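Local coordinates for protein succinate-semialdehyde dehydrogenase (PDB 4ITA) that probably oxidises succinic semialdehyde to succinate with an NADP-type cofactor, here held as a covalent adduct in its active site, at residues A[68-76]-A[160-168]; A[129-137]-A[258-266]. One frame throughout, in Å; residues are numbered along the deposited sequence.

Interaction 1. Residues A[68-76]-A[160-168]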
loop_
_atom_site.group_PDB
_atom_site.type_symbol
_atom_site.label_atom_id
_atom_site.label_comp_id
_atom_site.label_asym_id
_atom_site.label_seq_id
_atom_site.Cartn_x
_atom_site.Cartn_y
_atom_site.Cartn_z
ATOM N N ALA A 68 -6.240 26.976 -18.442
ATOM C CA ALA A 68 -4.805 27.233 -18.463
ATOM C C ALA A 68 -4.472 28.604 -17.883
ATOM O O ALA A 68 -3.474 28.760 -17.180
ATOM C CB ALA A 68 -4.271 27.103 -19.878
ATOM N N GLU A 69 -5.309 29.598 -18.161
ATOM C CA GLU A 69 -5.065 30.943 -17.647
ATOM C C GLU A 69 -5.126 30.963 -16.129
ATOM O O GLU A 69 -4.378 31.697 -15.470
ATOM C CB GLU A 69 -6.064 31.947 -18.231
ATOM C CG GLU A 69 -5.773 33.388 -17.844
ATOM C CD GLU A 69 -6.680 34.382 -18.545
ATOM O OE1 GLU A 69 -7.752 33.970 -19.035
ATOM O OE2 GLU A 69 -6.315 35.574 -18.603
ATOM N N ILE A 70 -6.010 30.150 -15.555
ATOM C CA ILE A 70 -6.103 30.080 -14.098
ATOM C C ILE A 70 -4.797 29.524 -13.537
ATOM O O ILE A 70 -4.244 30.082 -12.585
ATOM C CB ILE A 70 -7.281 29.206 -13.621
ATOM C CG1 ILE A 70 -8.608 29.713 -14.194
ATOM C CG2 ILE A 70 -7.342 29.186 -12.100
ATOM C CD1 ILE A 70 -9.773 28.782 -13.895
ATOM N N MET A 71 -4.308 28.436 -14.136
ATOM C CA MET A 71 -3.052 27.808 -13.705
ATOM C C MET A 71 -1.892 28.794 -13.775
ATOM O O MET A 71 -1.139 28.962 -12.813
ATOM C CB MET A 71 -2.723 26.570 -14.553
ATOM C CG MET A 71 -3.745 25.423 -14.482
ATOM S SD MET A 71 -3.236 23.920 -15.381
ATOM C CE MET A 71 -4.648 23.683 -16.481
ATOM N N THR A 72 -1.737 29.441 -14.924
ATOM C CA THR A 72 -0.656 30.402 -15.123
ATOM C C THR A 72 -0.730 31.563 -14.138
ATOM O O THR A 72 0.282 31.960 -13.562
ATOM C CB THR A 72 -0.669 30.921 -16.567
ATOM O OG1 THR A 72 -0.443 29.820 -17.453
ATOM C CG2 THR A 72 0.407 31.981 -16.784
ATOM N N THR A 73 -1.928 32.096 -13.928
ATOM C CA THR A 73 -2.102 33.204 -13.004
ATOM C C THR A 73 -1.692 32.826 -11.585
ATOM O O THR A 73 -1.028 33.600 -10.895
ATOM C CB THR A 73 -3.563 33.676 -12.992
ATOM O OG1 THR A 73 -3.907 34.158 -14.295
ATOM C CG2 THR A 73 -3.780 34.779 -11.962
ATOM N N GLU A 74 -2.089 31.637 -11.141
ATOM C CA GLU A 74 -1.828 31.247 -9.760
ATOM C C GLU A 74 -0.413 30.746 -9.496
ATOM O O GLU A 74 0.146 31.023 -8.439
ATOM C CB GLU A 74 -2.837 30.200 -9.275
ATOM C CG GLU A 74 -4.265 30.714 -9.192
ATOM C CD GLU A 74 -5.138 29.864 -8.292
ATOM O OE1 GLU A 74 -5.282 28.650 -8.572
ATOM O OE2 GLU A 74 -5.677 30.419 -7.308
ATOM N N MET A 75 0.164 29.996 -10.434
ATOM C CA MET A 75 1.431 29.334 -10.135
ATOM C C MET A 75 2.536 29.487 -11.182
ATOM O O MET A 75 3.613 28.919 -11.026
ATOM C CB MET A 75 1.209 27.877 -9.711
ATOM C CG MET A 75 0.339 27.043 -10.652
ATOM S SD MET A 75 1.094 26.643 -12.268
ATOM C CE MET A 75 2.557 25.723 -11.732
ATOM N N GLY A 76 2.269 30.255 -12.237
ATOM C CA GLY A 76 3.332 30.764 -13.096
ATOM C C GLY A 76 3.859 29.899 -14.229
ATOM O O GLY A 76 4.767 30.322 -14.946
ATOM N N ASN A 160 -1.789 27.845 -2.422
ATOM C CA ASN A 160 -1.581 28.878 -3.428
ATOM C C ASN A 160 -2.306 28.617 -4.748
ATOM O O ASN A 160 -2.206 29.411 -5.675
ATOM C CB ASN A 160 -0.088 29.075 -3.688
ATOM C CG ASN A 160 0.584 27.814 -4.195
ATOM O OD1 ASN A 160 0.259 26.710 -3.762
ATOM N ND2 ASN A 160 1.531 27.972 -5.118
ATOM N N VAL A 161 -3.049 27.518 -4.837
ATOM C CA VAL A 161 -3.884 27.301 -6.028
ATOM C C VAL A 161 -5.383 27.111 -5.729
ATOM O O VAL A 161 -6.019 26.190 -6.263
ATOM C CB VAL A 161 -3.329 26.165 -6.946
ATOM C CG1 VAL A 161 -1.985 26.562 -7.528
ATOM C CG2 VAL A 161 -3.212 24.844 -6.193
ATOM N N PRO A 162 -5.968 27.999 -4.903
ATOM C CA PRO A 162 -7.389 27.831 -4.575
ATOM C C PRO A 162 -8.310 27.936 -5.793
ATOM O O PRO A 162 -9.297 27.207 -5.856
ATOM C CB PRO A 162 -7.655 28.973 -3.577
ATOM C CG PRO A 162 -6.641 30.003 -3.908
ATOM C CD PRO A 162 -5.420 29.231 -4.304
ATOM N N GLN A 163 -8.015 28.816 -6.744
ATOM C CA GLN A 163 -8.873 28.903 -7.923
ATOM C C GLN A 163 -8.811 27.644 -8.782
ATOM O O GLN A 163 -9.827 27.217 -9.330
ATOM C CB GLN A 163 -8.565 30.146 -8.757
ATOM C CG GLN A 163 -8.835 31.449 -8.024
ATOM C CD GLN A 163 -8.660 32.650 -8.927
ATOM O OE1 GLN A 163 -9.251 32.719 -10.007
ATOM N NE2 GLN A 163 -7.836 33.598 -8.496
ATOM N N CYS A 164 -7.634 27.038 -8.893
ATOM C CA CYS A 164 -7.529 25.761 -9.594
ATOM C C CYS A 164 -8.348 24.695 -8.885
ATOM O O CYS A 164 -9.092 23.946 -9.517
ATOM C CB CYS A 164 -6.070 25.298 -9.700
ATOM S SG CYS A 164 -5.032 26.290 -10.798
ATOM N N ALA A 165 -8.213 24.652 -7.566
ATOM C CA ALA A 165 -8.929 23.669 -6.767
ATOM C C ALA A 165 -10.452 23.822 -6.910
ATOM O O ALA A 165 -11.176 22.836 -7.081
ATOM C CB ALA A 165 -8.497 23.768 -5.323
ATOM N N LEU A 166 -10.939 25.059 -6.862
ATOM C CA LEU A 166 -12.368 25.307 -7.043
ATOM C C LEU A 166 -12.815 24.980 -8.468
ATOM O O LEU A 166 -13.906 24.454 -8.679
ATOM C CB LEU A 166 -12.708 26.749 -6.686
ATOM C CG LEU A 166 -12.504 27.088 -5.212
ATOM C CD1 LEU A 166 -12.565 28.593 -4.994
ATOM C CD2 LEU A 166 -13.528 26.363 -4.345
ATOM N N ALA A 167 -11.967 25.276 -9.445
ATOM C CA ALA A 167 -12.293 24.978 -10.839
ATOM C C ALA A 167 -12.471 23.484 -11.086
ATOM O O ALA A 167 -13.372 23.081 -11.824
ATOM C CB ALA A 167 -11.244 25.563 -11.781
ATOM N N VAL A 168 -11.624 22.655 -10.482
ATOM C CA VAL A 168 -11.756 21.212 -10.670
ATOM C C VAL A 168 -13.099 20.721 -10.125
ATOM O O VAL A 168 -13.801 19.952 -10.795
ATOM C CB VAL A 168 -10.592 20.434 -10.034
ATOM C CG1 VAL A 168 -10.888 18.942 -10.024
ATOM C CG2 VAL A 168 -9.293 20.732 -10.780
HETATM O O HOH W 1 -1.248 31.860 -6.114
HETATM O O HOH W 2 1.968 30.306 -6.588
#
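Glu74 sends its carboxylate to the start of the helix beginning at Pro162 and shows how one buried acid can tie two helices together. Glu74 OE2 accepts from Gln163 N at 2.9 Å, on the syn side of the carboxylate, and Glu74 OE1 from Cys164 N, also at 2.9 Å, from above the carboxylate plane. The two oxygens thus take successive backbone amides of the first helical turn, which should favour the charged form of the acid. With CG beside its own backbone N (chi1 -65°) and the chain extended beyond it, the group spans the gap between the helices. OE2 has a further partner in Thr7 OG1, which also bonds Gln163 NE2. The helix so held, 162-175, is the crossover of a beta-alpha-beta unit of the Rossmann-like fold, running from strand 152-156 to its parallel neighbour 182-185. The short segments 68-75 and 162-168 run nearly antiparallel, at 155°, with their axes 9.2 Å apart at closest approach. One turn back along helix 64-75, around Ile70 and Met71, the packing is close and apolar: Cys164 SG sits 3.9 Å from Ile70 CG2 and 4.0 Å from Met71 CG. Ile70 CG2, anti to the backbone N, also meets Gln163 CB at 3.7 Å. Toward Ala167 the fit is looser and partly exposed, with Ile70 CD1 4.1 Å from Ala167 CB. Around Asn160 water enters: one molecule donates to Glu74 O and accepts from Asn160 ND2, and a second lies between Glu74 O and Asn160 O.

Interaction 2. Residues A[129-137]-A[258-266]; sequences VMPWNFPFW and MNNGQSCIA. With NDP (NADPH dihydro-nicotinamide-adenine-dinucleotide phosphate), chain C; EDO (1,2-ethanediol), chain R.
Asn133 reaches from the Pro-Trp-Asn-Phe-Pro loop toward Gln262 and the bound cofactor. Its CB lies 3.4 Å from Gln262 O, and its CG lies between that oxygen and C6N of NADPH; at the tip, Asn133 OD1 faces the nicotinamide ring, 3.6 Å from C6N. Asn133 ND2 gives Gln262 O a 2.9 Å hydrogen bond, with the oxygen in the plane of the Asn133 amide, and lies 3.2 Å from C5N of NADPH. Asn259 ND2 reaches the same Gln262 O from the opposite face of its carbonyl plane and spends its other N-H on Asn133 O at 2.9 Å; Asn259 OD1 accepts a hydrogen bond from Lys77 NZ. The Asn259 amide is thereby held flat against the Phe134 ring, their planes 8° apart, while C1 of an ethanediol, probably from the crystallisation liquor, sits over the opposite face near its rim. Trp132 brings CH2 within 3.2 Å of Gln262 OE1, whose polar partner is Ala307 N. Cys264 SG is covalently bonded to C4N of the nicotinamide, 1.9 Å away. In aldehyde dehydrogenases the cysteine of such a Gly-Gln-Ser-Cys loop is the nucleophile and the asparagine of the Pro-Trp-Asn-Phe-Pro loop helps form the oxyanion hole, roles probably played by Cys264 and Asn133 respectively. Residues 129-137 link strand 115-129 to helix 137-149 and touch helices 79-103 and 162-175, whereas 258-266 join helix 245-257 to strand 267-273.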
loop_
_atom_site.group_PDB
_atom_site.type_symbol
_atom_site.label_atom_id
_atom_site.label_comp_id
_atom_site.label_asym_id
_atom_site.label_seq_id
_atom_site.Cartn_x
_atom_site.Cartn_y
_atom_site.Cartn_z
ATOM N N VAL A 129 -4.192 14.847 -1.073
ATOM C CA VAL A 129 -3.423 16.058 -0.813
ATOM C C VAL A 129 -2.510 16.274 -2.010
ATOM O O VAL A 129 -1.718 15.390 -2.365
ATOM C CB VAL A 129 -2.590 15.933 0.476
ATOM C CG1 VAL A 129 -1.689 17.159 0.659
ATOM C CG2 VAL A 129 -3.504 15.753 1.678
ATOM N N MET A 130 -2.637 17.434 -2.649
ATOM C CA MET A 130 -2.006 17.678 -3.949
ATOM C C MET A 130 -1.147 18.942 -3.964
ATOM O O MET A 130 -1.362 19.851 -3.170
ATOM C CB MET A 130 -3.076 17.749 -5.044
ATOM C CG MET A 130 -3.759 16.403 -5.307
ATOM S SD MET A 130 -2.722 15.133 -6.115
ATOM C CE MET A 130 -3.093 13.687 -5.118
ATOM N N PRO A 131 -0.161 19.002 -4.873
ATOM C CA PRO A 131 0.761 20.140 -4.940
ATOM C C PRO A 131 0.421 21.147 -6.043
ATOM O O PRO A 131 -0.366 20.856 -6.948
ATOM C CB PRO A 131 2.090 19.461 -5.262
ATOM C CG PRO A 131 1.681 18.392 -6.206
ATOM C CD PRO A 131 0.329 17.876 -5.694
ATOM N N TRP A 132 1.040 22.325 -5.981
ATOM C CA TRP A 132 0.738 23.370 -6.945
ATOM C C TRP A 132 1.377 23.161 -8.319
ATOM O O TRP A 132 1.025 23.867 -9.250
ATOM C CB TRP A 132 1.104 24.762 -6.397
ATOM C CG TRP A 132 2.495 24.844 -5.829
ATOM C CD1 TRP A 132 2.830 24.887 -4.506
ATOM C CD2 TRP A 132 3.737 24.883 -6.557
ATOM N NE1 TRP A 132 4.190 24.955 -4.363
ATOM C CE2 TRP A 132 4.770 24.947 -5.602
ATOM C CE3 TRP A 132 4.070 24.883 -7.913
ATOM C CZ2 TRP A 132 6.121 24.998 -5.965
ATOM C CZ3 TRP A 132 5.419 24.919 -8.272
ATOM C CH2 TRP A 132 6.422 24.978 -7.300
ATOM N N ASN A 133 2.315 22.225 -8.466
ATOM C CA ASN A 133 3.106 22.223 -9.706
ATOM C C ASN A 133 2.373 21.760 -10.960
ATOM O O ASN A 133 2.641 22.258 -12.052
ATOM C CB ASN A 133 4.476 21.548 -9.535
ATOM C CG ASN A 133 4.391 20.053 -9.374
ATOM O OD1 ASN A 133 3.415 19.514 -8.846
ATOM N ND2 ASN A 133 5.431 19.362 -9.830
ATOM N N PHE A 134 1.440 20.825 -10.804
ATOM C CA PHE A 134 0.557 20.432 -11.901
ATOM C C PHE A 134 -0.837 20.435 -11.309
ATOM O O PHE A 134 -1.390 19.382 -10.983
ATOM C CB PHE A 134 0.924 19.055 -12.466
ATOM C CG PHE A 134 2.256 19.026 -13.169
ATOM C CD1 PHE A 134 3.400 18.615 -12.503
ATOM C CD2 PHE A 134 2.360 19.411 -14.494
ATOM C CE1 PHE A 134 4.634 18.588 -13.153
ATOM C CE2 PHE A 134 3.592 19.387 -15.153
ATOM C CZ PHE A 134 4.726 18.976 -14.476
ATOM N N PRO A 135 -1.403 21.635 -11.141
ATOM C CA PRO A 135 -2.582 21.799 -10.284
ATOM C C PRO A 135 -3.865 21.194 -10.847
ATOM O O PRO A 135 -4.807 20.996 -10.079
ATOM C CB PRO A 135 -2.696 23.320 -10.136
ATOM C CG PRO A 135 -2.087 23.860 -11.400
ATOM C CD PRO A 135 -0.969 22.908 -11.749
ATOM N N PHE A 136 -3.911 20.914 -12.151
ATOM C CA PHE A 136 -5.033 20.179 -12.742
ATOM C C PHE A 136 -4.684 18.707 -12.930
ATOM O O PHE A 136 -5.409 17.825 -12.464
ATOM C CB PHE A 136 -5.438 20.783 -14.096
ATOM C CG PHE A 136 -6.466 21.884 -14.003
ATOM C CD1 PHE A 136 -6.218 23.025 -13.250
ATOM C CD2 PHE A 136 -7.666 21.791 -14.696
ATOM C CE1 PHE A 136 -7.158 24.047 -13.178
ATOM C CE2 PHE A 136 -8.609 22.808 -14.630
ATOM C CZ PHE A 136 -8.356 23.933 -13.866
ATOM N N TRP A 137 -3.573 18.440 -13.611
ATOM C CA TRP A 137 -3.205 17.076 -13.972
ATOM C C TRP A 137 -3.095 16.138 -12.776
ATOM O O TRP A 137 -3.618 15.037 -12.817
ATOM C CB TRP A 137 -1.911 17.069 -14.807
ATOM C CG TRP A 137 -1.176 15.758 -14.819
ATOM C CD1 TRP A 137 0.034 15.495 -14.241
ATOM C CD2 TRP A 137 -1.601 14.540 -15.435
ATOM N NE1 TRP A 137 0.384 14.186 -14.459
ATOM C CE2 TRP A 137 -0.603 13.576 -15.191
ATOM C CE3 TRP A 137 -2.728 14.170 -16.178
ATOM C CZ2 TRP A 137 -0.699 12.264 -15.659
ATOM C CZ3 TRP A 137 -2.823 12.864 -16.639
ATOM C CH2 TRP A 137 -1.819 11.929 -16.373
ATOM N N MET A 258 11.192 22.357 -18.374
ATOM C CA MET A 258 9.728 22.376 -18.474
ATOM C C MET A 258 9.115 22.676 -17.112
ATOM O O MET A 258 9.681 22.328 -16.084
ATOM C CB MET A 258 9.202 21.029 -18.987
ATOM C CG MET A 258 9.528 19.855 -18.061
ATOM S SD MET A 258 9.076 18.206 -18.663
ATOM C CE MET A 258 9.740 17.185 -17.339
ATOM N N ASN A 259 7.957 23.328 -17.114
ATOM C CA ASN A 259 7.268 23.698 -15.877
ATOM C C ASN A 259 8.152 24.560 -14.982
ATOM O O ASN A 259 8.088 24.481 -13.746
ATOM C CB ASN A 259 6.785 22.467 -15.102
ATOM C CG ASN A 259 5.463 22.709 -14.408
ATOM O OD1 ASN A 259 4.517 23.185 -15.033
ATOM N ND2 ASN A 259 5.388 22.401 -13.116
ATOM N N ASN A 260 8.988 25.380 -15.623
ATOM C CA ASN A 260 9.968 26.227 -14.935
ATOM C C ASN A 260 10.875 25.426 -14.000
ATOM O O ASN A 260 11.322 25.917 -12.962
ATOM C CB ASN A 260 9.269 27.385 -14.208
ATOM C CG ASN A 260 8.320 28.146 -15.118
ATOM O OD1 ASN A 260 8.570 28.265 -16.317
ATOM N ND2 ASN A 260 7.221 28.645 -14.562
ATOM N N GLY A 261 11.129 24.183 -14.394
ATOM C CA GLY A 261 11.965 23.275 -13.636
ATOM C C GLY A 261 11.251 22.525 -12.532
ATOM O O GLY A 261 11.823 21.619 -11.933
ATOM N N GLN A 262 10.004 22.902 -12.254
ATOM C CA GLN A 262 9.291 22.391 -11.083
ATOM C C GLN A 262 8.527 21.111 -11.382
ATOM O O GLN A 262 7.292 21.065 -11.358
ATOM C CB GLN A 262 8.367 23.476 -10.528
ATOM C CG GLN A 262 9.133 24.744 -10.148
ATOM C CD GLN A 262 8.270 25.986 -10.124
ATOM O OE1 GLN A 262 8.330 26.776 -9.178
ATOM N NE2 GLN A 262 7.466 26.174 -11.170
ATOM N N SER A 263 9.275 20.058 -11.685
ATOM C CA SER A 263 8.673 18.758 -11.923
ATOM C C SER A 263 9.419 17.692 -11.169
ATOM O O SER A 263 10.652 17.685 -11.112
ATOM C CB SER A 263 8.673 18.399 -13.401
ATOM O OG SER A 263 8.165 17.079 -13.554
ATOM N N CYS A 264 8.668 16.765 -10.605
ATOM C CA CYS A 264 9.238 15.630 -9.910
ATOM C C CYS A 264 10.110 14.753 -10.814
ATOM O O CYS A 264 11.044 14.117 -10.335
ATOM C CB CYS A 264 8.111 14.800 -9.294
ATOM S SG CYS A 264 6.839 14.278 -10.481
ATOM N N ILE A 265 9.782 14.716 -12.106
ATOM C CA ILE A 265 10.522 13.914 -13.082
ATOM C C ILE A 265 11.314 14.785 -14.052
ATOM O O ILE A 265 11.631 14.357 -15.166
ATOM C CB ILE A 265 9.606 12.946 -13.886
ATOM C CG1 ILE A 265 8.398 13.693 -14.465
ATOM C CG2 ILE A 265 9.157 11.766 -13.021
ATOM C CD1 ILE A 265 7.538 12.868 -15.427
ATOM N N ALA A 266 11.647 15.998 -13.631
ATOM C CA ALA A 266 12.631 16.779 -14.357
ATOM C C ALA A 266 13.935 15.991 -14.412
ATOM O O ALA A 266 14.262 15.231 -13.486
ATOM C CB ALA A 266 12.866 18.106 -13.674
HETATM P PA NDP C . 4.628 20.439 -0.259
HETATM O O1A NDP C . 4.850 19.049 0.264
HETATM O O2A NDP C . 5.107 21.622 0.535
HETATM O O5B NDP C . 3.060 20.640 -0.502
HETATM C C5B NDP C . 2.267 19.675 -1.207
HETATM C C4B NDP C . 0.880 19.554 -0.581
HETATM O O4B NDP C . 1.015 19.027 0.742
HETATM C C3B NDP C . 0.171 20.892 -0.409
HETATM O O3B NDP C . -1.243 20.679 -0.514
HETATM C C2B NDP C . 0.516 21.274 1.018
HETATM O O2B NDP C . -0.421 22.160 1.614
HETATM C C1B NDP C . 0.408 19.925 1.673
HETATM N N9A NDP C . 1.159 19.774 2.928
HETATM C C8A NDP C . 2.369 20.275 3.247
HETATM N N7A NDP C . 2.728 19.872 4.489
HETATM C C5A NDP C . 1.745 19.086 4.958
HETATM C C6A NDP C . 1.469 18.330 6.190
HETATM N N6A NDP C . 2.365 18.334 7.197
HETATM N N1A NDP C . 0.309 17.650 6.256
HETATM C C2A NDP C . -0.584 17.635 5.257
HETATM N N3A NDP C . -0.406 18.304 4.109
HETATM C C4A NDP C . 0.719 19.024 3.921
HETATM O O3 NDP C . 5.262 20.386 -1.755
HETATM P PN NDP C . 6.018 21.480 -2.688
HETATM O O1N NDP C . 6.987 22.322 -1.888
HETATM O O2N NDP C . 4.970 22.129 -3.550
HETATM O O5D NDP C . 6.897 20.509 -3.624
HETATM C C5D NDP C . 6.265 19.625 -4.540
HETATM C C4D NDP C . 6.845 18.230 -4.387
HETATM O O4D NDP C . 5.965 17.270 -4.991
HETATM C C3D NDP C . 8.183 18.064 -5.080
HETATM O O3D NDP C . 9.077 17.314 -4.251
HETATM C C2D NDP C . 7.782 17.318 -6.338
HETATM O O2D NDP C . 8.901 16.622 -6.887
HETATM C C1D NDP C . 6.719 16.375 -5.812
HETATM N N1N NDP C . 5.916 15.851 -6.925
HETATM C C2N NDP C . 5.648 14.536 -7.008
HETATM C C3N NDP C . 5.318 13.970 -8.238
HETATM C C7N NDP C . 4.982 12.513 -8.364
HETATM O O7N NDP C . 3.995 12.199 -9.027
HETATM N N7N NDP C . 5.750 11.603 -7.772
HETATM C C4N NDP C . 5.298 14.804 -9.496
HETATM C C5N NDP C . 5.119 16.209 -9.151
HETATM C C6N NDP C . 5.436 16.675 -7.879
HETATM P P2B NDP C . -0.123 23.732 1.755
HETATM O O1X NDP C . -1.362 24.225 2.446
HETATM O O2X NDP C . 1.119 23.865 2.605
HETATM O O3X NDP C . 0.038 24.306 0.380
HETATM C C1 EDO R . 4.320 15.275 -14.530
HETATM O O1 EDO R . 3.942 14.358 -15.559
HETATM C C2 EDO R . 4.446 14.520 -13.213
HETATM O O2 EDO R . 3.166 13.995 -12.829
#

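How the interactions relate
The two contacts interleave along the chain, in the order 68-76, 129-137, 160-168, 258-266, and their centres lie 12 Å apart. Segments 129-137 and 160-168 follow adjacent parallel strands, 115-129 and 152-156, so both contacts draw on loops after neighbouring strands of one Rossmann-like sheet. Segment 258-266 instead leads into the sheet holding 235-239 and 267-273, and interaction 2 therefore bridges the two sheets at the cofactor. The contacts also meet directly: Gly76 O and Asn260 ND2, 3.0 Å apart, probably form a hydrogen bond, and Met75 CE packs 3.5 Å from Asn133 O. The C-terminal end of helix 64-75 and Asn160, ahead of helix 162-175, thus lie against the loops beside the cofactor.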